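Long-range contacts in putative Glycosidase (Bacteroides thetaiotaomicron, PDB 3R67), which is a putative glycosidase of undetermined function whose chain folds into a five-bladed beta-propeller, the architecture shared by its clan of carbohydrate-active proteins: residues 56-61 against 329-334; 84-89 against 100-105; 125-130 against 191-196; 144-149 against 178-183; 262-267 against 323-328. All blocks are in the same frame, centred on the assembly; numbering follows the deposited sequence.

Contact 1. Residues 56-61 against 329-334; sequences ATIYDG and VFHNQK. With EDO (1,2-ethanediol), chain K.
Ala56, Ile58 and Gly61 meet Val329 and His331 where the first and last blades of the propeller come together: strand 50-59 and strand 323-331 each form an edge of their own sheet, and their short segments run 40° apart with axes 7.0 Å from each other. Val329 fills the angle between them. Val329 CG1, anti to the carbonyl carbon (chi1 -59°), lies against the backbone of the other strand, 3.6 Å from Thr57 N, and also touches Ala56 CB. Further along the strand, Ile58 reaches across with CD1, which sits 3.8 Å from Val329 CB and 3.6 Å from His331 ND1, approaching the imidazole obliquely. Gly61 O comes to the ring edge instead, near its plane, 3.6 Å from His331 CE1. The far nitrogen, His331 NE2, is hydrogen-bonded to the carbonyl oxygen of Asp90, which helps to fix the ring's rotation. Beside this packing, Thr57 OG1 is hydrogen-bonded to O1 of an ethanediol at 3.0 Å. Between the two segments themselves the chemistry is van der Waals contact, mostly aliphatic, which implies that shape rather than backbone pairing joins these two blades here.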
# COMPACT_ATOMS: atom_id res chain seq x y z
N ALA A 56 2.41 6.97 1.54
CA ALA A 56 3.30 8.00 2.06
C ALA A 56 4.25 8.44 0.99
O ALA A 56 4.69 7.62 0.17
CB ALA A 56 4.07 7.50 3.27
N THR A 57 4.53 9.75 0.93
CA THR A 57 5.47 10.32 -0.03
C THR A 57 6.03 11.63 0.56
O THR A 57 5.58 12.08 1.62
CB THR A 57 4.77 10.52 -1.40
OG1 THR A 57 5.77 10.63 -2.43
CG2 THR A 57 3.75 11.67 -1.41
N ILE A 58 7.07 12.18 -0.10
CA ILE A 58 7.70 13.45 0.26
C ILE A 58 7.17 14.51 -0.70
O ILE A 58 7.24 14.33 -1.92
CB ILE A 58 9.27 13.43 0.30
CG1 ILE A 58 9.89 12.30 1.19
CG2 ILE A 58 9.84 14.83 0.67
CD1 ILE A 58 9.62 12.37 2.70
N TYR A 59 6.62 15.60 -0.15
CA TYR A 59 6.12 16.71 -0.93
C TYR A 59 6.52 17.99 -0.26
O TYR A 59 6.15 18.22 0.90
CB TYR A 59 4.60 16.64 -1.16
CG TYR A 59 4.06 17.82 -1.95
CD1 TYR A 59 4.37 17.99 -3.30
CD2 TYR A 59 3.24 18.77 -1.34
CE1 TYR A 59 3.92 19.10 -4.01
CE2 TYR A 59 2.78 19.88 -2.05
CZ TYR A 59 3.11 20.03 -3.39
OH TYR A 59 2.62 21.11 -4.08
N ASP A 60 7.32 18.81 -0.97
CA ASP A 60 7.77 20.14 -0.57
C ASP A 60 8.37 20.11 0.87
O ASP A 60 7.98 20.88 1.75
CB ASP A 60 6.56 21.10 -0.67
CG ASP A 60 6.88 22.56 -0.56
OD1 ASP A 60 7.99 22.96 -0.98
OD2 ASP A 60 5.98 23.33 -0.14
N GLY A 61 9.33 19.20 1.07
CA GLY A 61 10.06 19.04 2.33
C GLY A 61 9.28 18.44 3.49
O GLY A 61 9.78 18.40 4.62
N VAL A 329 9.12 6.12 3.24
CA VAL A 329 9.78 7.35 2.80
C VAL A 329 11.16 7.44 3.44
O VAL A 329 11.38 6.94 4.53
CB VAL A 329 8.95 8.66 3.08
CG1 VAL A 329 7.59 8.62 2.37
CG2 VAL A 329 8.77 8.95 4.57
N PHE A 330 12.08 8.12 2.73
CA PHE A 330 13.42 8.41 3.22
C PHE A 330 13.46 9.88 3.54
O PHE A 330 13.29 10.72 2.65
CB PHE A 330 14.50 7.97 2.21
CG PHE A 330 15.91 8.14 2.69
CD1 PHE A 330 16.39 7.42 3.78
CD2 PHE A 330 16.79 8.99 2.03
CE1 PHE A 330 17.72 7.56 4.20
CE2 PHE A 330 18.12 9.11 2.43
CZ PHE A 330 18.58 8.41 3.52
N HIS A 331 13.55 10.20 4.82
CA HIS A 331 13.43 11.58 5.30
C HIS A 331 14.41 11.83 6.42
O HIS A 331 14.45 11.08 7.39
CB HIS A 331 11.98 11.82 5.76
CG HIS A 331 11.67 13.23 6.14
ND1 HIS A 331 11.48 14.21 5.17
CD2 HIS A 331 11.44 13.76 7.35
CE1 HIS A 331 11.19 15.32 5.83
NE2 HIS A 331 11.17 15.10 7.15
N ASN A 332 15.22 12.87 6.27
CA ASN A 332 16.29 13.27 7.18
C ASN A 332 17.15 12.04 7.61
O ASN A 332 17.36 11.79 8.80
CB ASN A 332 15.74 14.01 8.41
CG ASN A 332 14.93 15.24 8.14
OD1 ASN A 332 13.98 15.54 8.86
ND2 ASN A 332 15.23 15.99 7.09
N GLN A 333 17.63 11.27 6.60
CA GLN A 333 18.56 10.13 6.67
C GLN A 333 18.01 8.92 7.47
O GLN A 333 18.79 8.08 7.94
CB GLN A 333 19.90 10.55 7.27
CG GLN A 333 20.59 11.73 6.57
CD GLN A 333 20.33 11.89 5.09
OE1 GLN A 333 20.71 11.07 4.26
NE2 GLN A 333 19.57 12.91 4.75
N LYS A 334 16.69 8.77 7.52
CA LYS A 334 16.03 7.62 8.15
C LYS A 334 14.88 7.17 7.27
O LYS A 334 14.37 7.97 6.50
CB LYS A 334 15.54 7.94 9.58
CG LYS A 334 16.65 8.21 10.58
CD LYS A 334 16.06 8.48 11.94
CE LYS A 334 17.11 8.78 12.97
NZ LYS A 334 16.50 9.09 14.29
C1 EDO K . 7.37 7.25 -1.78
O1 EDO K . 7.73 8.33 -2.65
C2 EDO K . 7.87 5.92 -2.33
O2 EDO K . 7.79 4.92 -1.29

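Contact 2. Residues 84-89 against 100-105; sequences LGYAYS and VPVFYP
Leu84 and Phe103 form a single antiparallel bridge, a hydrogen-bonded pair whose CA atoms are 5.1 Å apart. Leu84 N donates to Phe103 O at 2.8 Å, and Val102 N returns a bond to Leu84 O at 2.9 Å. The same carbonyl oxygen, Leu84 O, is flanked by Pro101, whose CB is 3.3 Å away. Further along, the backbones separate, and a water fills in: it accepts from Tyr86 N and donates to Val100 O. The side chains of Leu84 and Phe103 run alongside each other in a common direction, with Leu84 CD1 3.8 Å from Phe103 CD2; CG of the phenylalanine stands anti to its backbone N (chi1 -164°), which leads the ring away from strand 82-89. There it meets Tyr136 and Trp157 edge-to-face and makes a cation-pi contact with Lys159. Val102 packs differently, crossing Tyr86 obliquely with Val102 CG1 3.8 Å from Tyr86 CB, while the tyrosine ring leads away from it. Strand 82-89 is the third of four antiparallel strands, and this irregular segment follows the fourth, 96-97, prolonging that edge for one bridge. The arrangement is that of the outer side of a propeller blade, with Phe103 inserted against the next blade.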
# COMPACT_ATOMS: atom_id res chain seq x y z
N LEU A 84 -9.73 9.12 0.85
CA LEU A 84 -8.37 9.30 1.36
C LEU A 84 -8.20 10.66 2.04
O LEU A 84 -8.48 11.70 1.45
CB LEU A 84 -7.34 9.15 0.25
CG LEU A 84 -7.40 7.87 -0.59
CD1 LEU A 84 -6.26 7.84 -1.60
CD2 LEU A 84 -7.39 6.59 0.28
N GLY A 85 -7.74 10.61 3.27
CA GLY A 85 -7.42 11.79 4.05
C GLY A 85 -6.00 12.24 3.77
O GLY A 85 -5.21 11.48 3.23
N TYR A 86 -5.68 13.48 4.13
CA TYR A 86 -4.35 14.06 3.91
C TYR A 86 -3.74 14.48 5.24
O TYR A 86 -4.30 15.32 5.94
CB TYR A 86 -4.51 15.25 2.95
CG TYR A 86 -3.23 15.94 2.50
CD1 TYR A 86 -2.55 16.82 3.35
CD2 TYR A 86 -2.80 15.87 1.18
CE1 TYR A 86 -1.44 17.54 2.92
CE2 TYR A 86 -1.70 16.59 0.73
CZ TYR A 86 -1.01 17.41 1.61
OH TYR A 86 0.11 18.08 1.16
N ALA A 87 -2.61 13.85 5.62
CA ALA A 87 -1.87 14.16 6.85
C ALA A 87 -0.47 14.57 6.46
O ALA A 87 0.10 13.96 5.57
CB ALA A 87 -1.88 12.99 7.80
N TYR A 88 0.06 15.63 7.06
CA TYR A 88 1.38 16.14 6.68
C TYR A 88 2.23 16.36 7.94
O TYR A 88 1.72 16.74 9.00
CB TYR A 88 1.26 17.45 5.85
CG TYR A 88 0.43 18.54 6.53
CD1 TYR A 88 -0.96 18.53 6.46
CD2 TYR A 88 1.05 19.61 7.19
CE1 TYR A 88 -1.73 19.52 7.07
CE2 TYR A 88 0.30 20.61 7.80
CZ TYR A 88 -1.09 20.57 7.73
OH TYR A 88 -1.82 21.56 8.35
N SER A 89 3.54 16.10 7.80
CA SER A 89 4.52 16.21 8.88
C SER A 89 5.85 16.75 8.41
O SER A 89 6.33 16.37 7.34
CB SER A 89 4.77 14.83 9.50
OG SER A 89 5.71 14.87 10.57
N VAL A 100 -11.01 17.56 5.30
CA VAL A 100 -11.77 17.02 4.17
C VAL A 100 -10.89 15.99 3.42
O VAL A 100 -9.65 16.12 3.45
CB VAL A 100 -12.30 18.14 3.22
CG1 VAL A 100 -13.42 18.94 3.89
CG2 VAL A 100 -11.18 19.07 2.73
N PRO A 101 -11.48 14.96 2.74
CA PRO A 101 -10.64 14.02 1.97
C PRO A 101 -10.14 14.68 0.69
O PRO A 101 -10.74 15.66 0.24
CB PRO A 101 -11.59 12.85 1.69
CG PRO A 101 -12.93 13.45 1.64
CD PRO A 101 -12.92 14.63 2.59
N VAL A 102 -9.04 14.17 0.12
CA VAL A 102 -8.47 14.74 -1.12
C VAL A 102 -8.76 13.80 -2.32
O VAL A 102 -8.61 14.22 -3.47
CB VAL A 102 -6.94 15.04 -0.99
CG1 VAL A 102 -6.70 16.19 -0.01
CG2 VAL A 102 -6.14 13.79 -0.60
N PHE A 103 -9.18 12.55 -2.05
CA PHE A 103 -9.43 11.56 -3.08
C PHE A 103 -10.61 10.69 -2.65
O PHE A 103 -10.64 10.21 -1.51
CB PHE A 103 -8.17 10.73 -3.34
CG PHE A 103 -8.21 9.96 -4.63
CD1 PHE A 103 -7.88 10.57 -5.83
CD2 PHE A 103 -8.49 8.59 -4.63
CE1 PHE A 103 -7.89 9.86 -7.03
CE2 PHE A 103 -8.47 7.87 -5.82
CZ PHE A 103 -8.19 8.51 -7.01
N TYR A 104 -11.62 10.56 -3.54
CA TYR A 104 -12.87 9.88 -3.19
C TYR A 104 -13.70 9.54 -4.39
O TYR A 104 -13.50 10.16 -5.44
CB TYR A 104 -13.70 10.82 -2.26
CG TYR A 104 -13.69 12.27 -2.68
CD1 TYR A 104 -14.59 12.75 -3.62
CD2 TYR A 104 -12.77 13.18 -2.14
CE1 TYR A 104 -14.58 14.07 -4.03
CE2 TYR A 104 -12.72 14.50 -2.57
CZ TYR A 104 -13.63 14.94 -3.51
OH TYR A 104 -13.60 16.24 -3.93
N PRO A 105 -14.74 8.67 -4.27
CA PRO A 105 -15.64 8.45 -5.40
C PRO A 105 -16.43 9.73 -5.69
O PRO A 105 -16.90 10.41 -4.76
CB PRO A 105 -16.53 7.29 -4.94
CG PRO A 105 -16.53 7.33 -3.50
CD PRO A 105 -15.16 7.85 -3.11
O HOH W 1 -7.88 14.96 4.99

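Contact 3. Residues 125-130 against 191-196; sequences AVTEDG and QVIAKI
Ile193 lays its side chain along Ala125 and Val126, starting from a backbone that is itself bonded to the partner: Ile193 N donates to Val126 O at 2.8 Å. From there Ile193 CB stands 3.8 Å from Val126 O. Ile193 CG1, anti to the carbonyl carbon (chi1 -67°), swings closer, 3.4 Å from Val126 O, and meets Ala125 CB at 3.6 Å. The terminal Ile193 CD1 spans Ala125 CB and the carbonyl carbon of Val126, and ends 4.0 Å from Thr127 CG2. Val126 O therefore receives one N-H and is lined by aliphatic carbon; Val192 CA adds a CA-H...O contact to Val126 O at 3.2 Å. A water on either side of this bond extends the pairing, one accepting from Val126 N and donating to Gln191 O, the other accepting from Glu128 N and donating to Ile193 O. At the exposed margin the aliphatic part of Glu128 lies against Val192, Glu128 CG being 3.7 Å from Val192 CG2. The touching parts run 89° apart, so the bonding stays local. Strand 118-126, an edge of its four-stranded sheet, thus abuts strand 190-196 of the following sheet, and Ile193 is packed further by Val133 of strand 132-139, Ile182 of strand 180-187 and Leu217 of a loop.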
# COMPACT_ATOMS: atom_id res chain seq x y z
N ALA A 125 4.27 6.93 -5.34
CA ALA A 125 5.67 7.13 -5.70
C ALA A 125 5.74 8.33 -6.62
O ALA A 125 4.71 8.71 -7.19
CB ALA A 125 6.27 5.89 -6.33
N VAL A 126 6.90 8.95 -6.74
CA VAL A 126 6.99 10.13 -7.59
C VAL A 126 8.08 9.91 -8.66
O VAL A 126 9.11 9.26 -8.42
CB VAL A 126 7.26 11.42 -6.73
CG1 VAL A 126 8.64 11.41 -6.06
CG2 VAL A 126 7.05 12.69 -7.55
N THR A 127 7.86 10.49 -9.85
CA THR A 127 8.85 10.49 -10.92
C THR A 127 9.91 11.54 -10.61
O THR A 127 9.66 12.45 -9.80
CB THR A 127 8.19 10.76 -12.28
OG1 THR A 127 7.76 12.12 -12.35
CG2 THR A 127 7.07 9.80 -12.60
N GLU A 128 11.06 11.48 -11.32
CA GLU A 128 12.14 12.47 -11.21
C GLU A 128 11.67 13.89 -11.55
O GLU A 128 12.29 14.85 -11.11
CB GLU A 128 13.32 12.12 -12.14
CG GLU A 128 14.14 10.91 -11.75
CD GLU A 128 15.40 10.65 -12.59
OE1 GLU A 128 15.55 11.30 -13.65
OE2 GLU A 128 16.21 9.79 -12.19
N ASP A 129 10.63 14.02 -12.38
CA ASP A 129 10.13 15.32 -12.84
C ASP A 129 8.91 15.80 -12.02
O ASP A 129 8.29 16.80 -12.39
CB ASP A 129 9.78 15.22 -14.33
CG ASP A 129 11.05 14.98 -15.16
OD1 ASP A 129 12.10 15.59 -14.84
OD2 ASP A 129 11.00 14.16 -16.10
N GLY A 130 8.63 15.15 -10.90
CA GLY A 130 7.61 15.58 -9.96
C GLY A 130 6.18 15.12 -10.18
O GLY A 130 5.25 15.75 -9.64
N GLN A 191 13.89 9.68 -3.39
CA GLN A 191 13.28 8.43 -3.84
C GLN A 191 12.40 8.72 -5.03
O GLN A 191 11.42 9.47 -4.93
CB GLN A 191 12.51 7.77 -2.70
CG GLN A 191 11.99 6.37 -3.03
CD GLN A 191 11.34 5.73 -1.84
OE1 GLN A 191 11.04 6.38 -0.83
NE2 GLN A 191 11.06 4.44 -1.97
N VAL A 192 12.78 8.16 -6.19
CA VAL A 192 12.07 8.39 -7.45
C VAL A 192 11.74 7.06 -8.14
O VAL A 192 12.41 6.06 -7.90
CB VAL A 192 12.91 9.31 -8.40
CG1 VAL A 192 13.06 10.73 -7.82
CG2 VAL A 192 14.27 8.70 -8.75
N ILE A 193 10.74 7.08 -9.03
CA ILE A 193 10.36 5.92 -9.84
C ILE A 193 11.54 5.58 -10.77
O ILE A 193 12.05 6.46 -11.47
CB ILE A 193 9.03 6.20 -10.61
CG1 ILE A 193 7.86 6.31 -9.58
CG2 ILE A 193 8.77 5.10 -11.67
CD1 ILE A 193 6.43 6.73 -10.16
N ALA A 194 11.99 4.31 -10.72
CA ALA A 194 13.13 3.81 -11.50
C ALA A 194 12.71 3.22 -12.86
O ALA A 194 11.68 2.55 -12.97
CB ALA A 194 13.87 2.74 -10.70
N LYS A 195 13.56 3.42 -13.86
CA LYS A 195 13.38 2.90 -15.20
C LYS A 195 14.47 1.86 -15.43
O LYS A 195 15.65 2.16 -15.26
CB LYS A 195 13.43 4.05 -16.22
CG LYS A 195 12.66 3.80 -17.50
CD LYS A 195 12.41 5.11 -18.22
CE LYS A 195 11.48 4.97 -19.39
NZ LYS A 195 11.15 6.28 -19.99
N ILE A 196 14.06 0.61 -15.68
CA ILE A 196 14.94 -0.55 -15.93
C ILE A 196 14.60 -1.10 -17.31
O ILE A 196 13.42 -1.35 -17.58
CB ILE A 196 14.81 -1.63 -14.80
CG1 ILE A 196 15.13 -1.03 -13.41
CG2 ILE A 196 15.67 -2.87 -15.09
CD1 ILE A 196 14.75 -1.93 -12.20
O HOH W 2 8.97 7.95 -5.15
O HOH W 3 11.00 8.96 -12.63

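Contact 4. Residues 144-149 against 178-183; sequences ARLAVA and KSASIV. With EDO (1,2-ethanediol), chain I.
With CG anti to the backbone N (chi1 177°), Leu146 directs its forked end at Ala180; with CG in the crowded position between the backbone N and the carbonyl carbon (chi1 56°) and a bend at chi3 (62°), Lys178 turns so that its end passes Ala144 CB. The leucine fork holds the alanine methyl almost evenly: Ala180 CB is 3.7 Å from Leu146 CD2 and 3.8 Å from Leu146 CD1. Nearer the root of the same side chain, Leu146 CB rests 3.8 Å from Lys178 N. The lysine contributes carbon rather than charge to the contact, Lys178 CE passing 4.3 Å from Ala144 CB. Its ammonium group goes on to donate a hydrogen bond from Lys178 NZ to O1 of an ethanediol, 2.7 Å away, and that molecule is also hydrogen-bonded to Glu120 OE1. Ser177, just before Lys178, ties the segments further: Ser177 OG is hydrogen-bonded to Leu146 N, and its backbone bonds with Ala144. Strand 144-151, the third of its four-stranded sheet, here faces the start of strand 180-187 in the next one; Leu135 of strand 132-139 and Met202 of strand 199-204 also pack on Ala180, while Glu247 of strand 245-255 touches Lys178.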
# COMPACT_ATOMS: atom_id res chain seq x y z
N ALA A 144 -13.06 -5.62 -7.37
CA ALA A 144 -11.90 -4.83 -6.95
C ALA A 144 -10.96 -4.69 -8.12
O ALA A 144 -10.57 -5.70 -8.71
CB ALA A 144 -11.20 -5.47 -5.74
N ARG A 145 -10.62 -3.47 -8.49
CA ARG A 145 -9.71 -3.21 -9.60
C ARG A 145 -8.59 -2.25 -9.19
O ARG A 145 -8.86 -1.21 -8.58
CB ARG A 145 -10.47 -2.61 -10.82
CG ARG A 145 -11.50 -3.50 -11.48
CD ARG A 145 -12.25 -2.76 -12.58
NE ARG A 145 -13.15 -3.64 -13.32
CZ ARG A 145 -14.43 -3.85 -13.01
NH1 ARG A 145 -14.97 -3.26 -11.94
NH2 ARG A 145 -15.17 -4.68 -13.74
N LEU A 146 -7.35 -2.59 -9.54
CA LEU A 146 -6.18 -1.73 -9.36
C LEU A 146 -6.25 -0.59 -10.38
O LEU A 146 -6.27 -0.85 -11.58
CB LEU A 146 -4.88 -2.56 -9.50
CG LEU A 146 -3.55 -1.83 -9.42
CD1 LEU A 146 -3.34 -1.22 -8.04
CD2 LEU A 146 -2.41 -2.80 -9.78
N ALA A 147 -6.33 0.66 -9.91
CA ALA A 147 -6.44 1.82 -10.80
C ALA A 147 -5.26 2.81 -10.60
O ALA A 147 -4.56 2.75 -9.60
CB ALA A 147 -7.76 2.54 -10.55
N VAL A 148 -5.11 3.74 -11.54
CA VAL A 148 -4.07 4.76 -11.51
C VAL A 148 -4.69 6.16 -11.45
O VAL A 148 -5.72 6.44 -12.09
CB VAL A 148 -3.11 4.64 -12.75
CG1 VAL A 148 -1.95 5.64 -12.63
CG2 VAL A 148 -2.57 3.23 -12.90
N ALA A 149 -4.05 7.02 -10.66
CA ALA A 149 -4.34 8.43 -10.53
C ALA A 149 -3.03 9.20 -10.43
O ALA A 149 -2.08 8.67 -9.86
CB ALA A 149 -5.24 8.69 -9.32
N LYS A 178 -5.45 -5.45 -7.04
CA LYS A 178 -5.13 -4.52 -5.95
C LYS A 178 -3.67 -4.66 -5.51
O LYS A 178 -3.01 -5.61 -5.93
CB LYS A 178 -6.07 -4.77 -4.75
CG LYS A 178 -6.07 -6.19 -4.19
CD LYS A 178 -6.68 -6.30 -2.79
CE LYS A 178 -8.14 -5.91 -2.68
NZ LYS A 178 -8.59 -5.99 -1.27
N SER A 179 -3.21 -3.76 -4.62
CA SER A 179 -1.93 -3.72 -3.90
C SER A 179 -0.71 -3.76 -4.85
O SER A 179 -0.11 -4.80 -5.06
CB SER A 179 -1.87 -4.90 -2.94
OG SER A 179 -3.05 -4.93 -2.16
N ALA A 180 -0.30 -2.58 -5.35
CA ALA A 180 0.83 -2.48 -6.27
C ALA A 180 1.99 -1.71 -5.69
O ALA A 180 1.83 -0.62 -5.11
CB ALA A 180 0.38 -1.83 -7.56
N SER A 181 3.18 -2.27 -5.88
CA SER A 181 4.46 -1.74 -5.45
C SER A 181 5.35 -1.40 -6.64
O SER A 181 5.99 -2.29 -7.19
CB SER A 181 5.16 -2.75 -4.54
OG SER A 181 4.37 -2.99 -3.40
N ILE A 182 5.39 -0.10 -7.04
CA ILE A 182 6.25 0.38 -8.14
C ILE A 182 7.71 0.30 -7.68
O ILE A 182 7.97 0.58 -6.53
CB ILE A 182 5.86 1.83 -8.60
CG1 ILE A 182 4.55 1.79 -9.40
CG2 ILE A 182 6.96 2.48 -9.47
CD1 ILE A 182 4.08 3.20 -10.01
N VAL A 183 8.65 -0.01 -8.61
CA VAL A 183 10.08 -0.05 -8.31
C VAL A 183 10.62 1.40 -8.31
O VAL A 183 10.46 2.15 -9.27
CB VAL A 183 10.90 -0.98 -9.25
CG1 VAL A 183 12.38 -0.92 -8.91
CG2 VAL A 183 10.40 -2.42 -9.16
C1 EDO I . -12.32 -4.65 -1.42
O1 EDO I . -10.90 -4.50 -1.33
C2 EDO I . -12.69 -6.12 -1.32
O2 EDO I . -12.11 -6.79 -2.44

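Contact 5. Residues 262-267 against 323-328; sequences LYNGKN and VFIEGL. With EDO (1,2-ethanediol), chain K.
Asn264 presents its amide flat to the ring of Phe324 and edge-on to the backbone of Ile325. The amide and the ring are almost parallel, and Asn264 ND2 stands 3.6 Å above the Phe324 ring plane, over its centre. Within its own plane the amide grips both polar atoms of one residue: Ile325 N donates to Asn264 OD1 at 2.8 Å, on a lone pair, and Asn264 ND2 donates to Ile325 O at 2.9 Å in a nearly straight bond of 170°. A water donates to Asn264 OD1 as well as to Val323 O, bridging two acceptors that are 3.3 Å apart. Held this way the amide has its rotation fixed, and its buried oxygen receives two bonds. The side chains of Asn264 and Ile325 point in opposite senses as they pass; in the leucine conformer described, Ile325 CD1 ends 3.6 Å from Leu262 CB. Past this point Glu326 and Gly327 form a classic beta bulge opposite Tyr338. The two strands run nearly antiparallel, at 156°, yet belong to different sheets. Here the Asn264 amide takes the N-H and C=O of Ile325 much as an adjacent strand would, linking neighbouring propeller blades near the molecular centre.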
# COMPACT_ATOMS: atom_id res chain seq x y z
N LEU A 262 9.10 -5.01 0.29
CA LEU A 262 8.49 -5.17 1.61
C LEU A 262 7.03 -5.56 1.39
O LEU A 262 6.32 -4.91 0.62
CB LEU A 262 8.62 -3.91 2.50
CG LEU A 262 9.93 -3.63 3.25
CD1 LEU A 262 11.05 -3.32 2.32
CD2 LEU A 262 9.77 -2.44 4.20
N TYR A 263 6.58 -6.69 1.97
CA TYR A 263 5.21 -7.08 1.68
C TYR A 263 4.51 -7.56 2.94
O TYR A 263 5.10 -7.68 4.00
CB TYR A 263 5.16 -8.17 0.56
CG TYR A 263 5.74 -9.51 0.95
CD1 TYR A 263 7.10 -9.78 0.79
CD2 TYR A 263 4.93 -10.53 1.44
CE1 TYR A 263 7.63 -11.01 1.15
CE2 TYR A 263 5.46 -11.75 1.85
CZ TYR A 263 6.82 -11.99 1.69
OH TYR A 263 7.35 -13.21 2.05
N ASN A 264 3.22 -7.78 2.80
CA ASN A 264 2.34 -8.23 3.87
C ASN A 264 1.96 -9.70 3.70
O ASN A 264 1.41 -10.06 2.67
CB ASN A 264 1.09 -7.38 3.90
CG ASN A 264 1.40 -5.94 4.13
OD1 ASN A 264 1.74 -5.55 5.22
ND2 ASN A 264 1.22 -5.11 3.10
N GLY A 265 2.22 -10.50 4.73
CA GLY A 265 1.88 -11.91 4.75
C GLY A 265 0.71 -12.19 5.66
O GLY A 265 0.73 -11.80 6.83
N LYS A 266 -0.33 -12.89 5.15
CA LYS A 266 -1.46 -13.29 5.99
C LYS A 266 -1.26 -14.76 6.37
O LYS A 266 -0.97 -15.59 5.52
CB LYS A 266 -2.83 -13.04 5.33
CG LYS A 266 -4.00 -13.39 6.25
CD LYS A 266 -5.32 -13.27 5.54
CE LYS A 266 -6.45 -13.81 6.36
NZ LYS A 266 -7.75 -13.66 5.66
N ASN A 267 -1.37 -15.07 7.65
CA ASN A 267 -1.15 -16.40 8.16
C ASN A 267 -2.43 -17.23 8.12
O ASN A 267 -3.48 -16.74 8.54
CB ASN A 267 -0.63 -16.31 9.60
CG ASN A 267 -0.07 -17.58 10.16
OD1 ASN A 267 0.59 -18.36 9.46
ND2 ASN A 267 -0.21 -17.76 11.46
N VAL A 323 -0.38 -5.25 10.73
CA VAL A 323 0.69 -4.30 10.58
C VAL A 323 0.81 -4.25 9.06
O VAL A 323 1.71 -4.85 8.45
CB VAL A 323 1.98 -4.59 11.41
CG1 VAL A 323 1.80 -4.24 12.87
CG2 VAL A 323 2.46 -6.03 11.24
N PHE A 324 -0.27 -3.70 8.44
CA PHE A 324 -0.38 -3.69 6.99
C PHE A 324 0.47 -2.56 6.47
O PHE A 324 0.02 -1.41 6.44
CB PHE A 324 -1.85 -3.57 6.57
CG PHE A 324 -2.07 -3.93 5.12
CD1 PHE A 324 -2.30 -5.26 4.74
CD2 PHE A 324 -2.02 -2.96 4.13
CE1 PHE A 324 -2.48 -5.59 3.41
CE2 PHE A 324 -2.19 -3.30 2.79
CZ PHE A 324 -2.43 -4.61 2.44
N ILE A 325 1.71 -2.90 6.05
CA ILE A 325 2.73 -1.92 5.62
C ILE A 325 2.38 -1.47 4.20
O ILE A 325 1.97 -2.29 3.38
CB ILE A 325 4.17 -2.49 5.75
CG1 ILE A 325 4.43 -3.74 4.84
CG2 ILE A 325 4.41 -2.82 7.25
CD1 ILE A 325 5.83 -4.18 4.78
N GLU A 326 2.44 -0.13 3.94
CA GLU A 326 1.98 0.38 2.66
C GLU A 326 2.64 1.71 2.23
O GLU A 326 2.59 2.06 1.04
CB GLU A 326 0.47 0.58 2.81
CG GLU A 326 -0.29 0.82 1.52
CD GLU A 326 -1.79 0.82 1.73
OE1 GLU A 326 -2.31 -0.07 2.44
OE2 GLU A 326 -2.45 1.66 1.10
N GLY A 327 3.25 2.43 3.17
CA GLY A 327 3.97 3.67 2.89
C GLY A 327 5.41 3.57 3.36
O GLY A 327 5.67 3.02 4.42
N LEU A 328 6.36 4.09 2.59
CA LEU A 328 7.81 4.07 2.92
C LEU A 328 8.49 5.32 2.36
O LEU A 328 8.41 5.57 1.15
CB LEU A 328 8.48 2.79 2.37
CG LEU A 328 9.98 2.54 2.74
CD1 LEU A 328 10.20 2.50 4.25
CD2 LEU A 328 10.51 1.25 2.11
C1 EDO K . 7.37 7.25 -1.78
O1 EDO K . 7.73 8.33 -2.65
C2 EDO K . 7.87 5.92 -2.33
O2 EDO K . 7.79 4.92 -1.29
O HOH W 4 1.71 -7.22 7.28

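Contacts 4 and 5 lie closest to the centre of the chain, about 8 Å from it, whereas contacts 1, 2 and 3 sit at about 15 to 17 Å. Contacts 1 and 5 share strand 323-331 and one ethanediol, which is hydrogen-bonded to Thr57 OG1 and Leu328 O. Contacts 3 and 4 are coupled through adjacent strands, Ala194 N lying 3.0 Å from Val183 O in a probable hydrogen bond. Contact 2 reaches contact 4 through Phe103 CE1, 3.7 Å from Ala149 CB, and contact 1 through Tyr86 and Tyr59. Contacts 3 and 4 join the second and third blades, contact 5 the fourth and fifth, and contact 1 the first and last; contact 2 lies within the first.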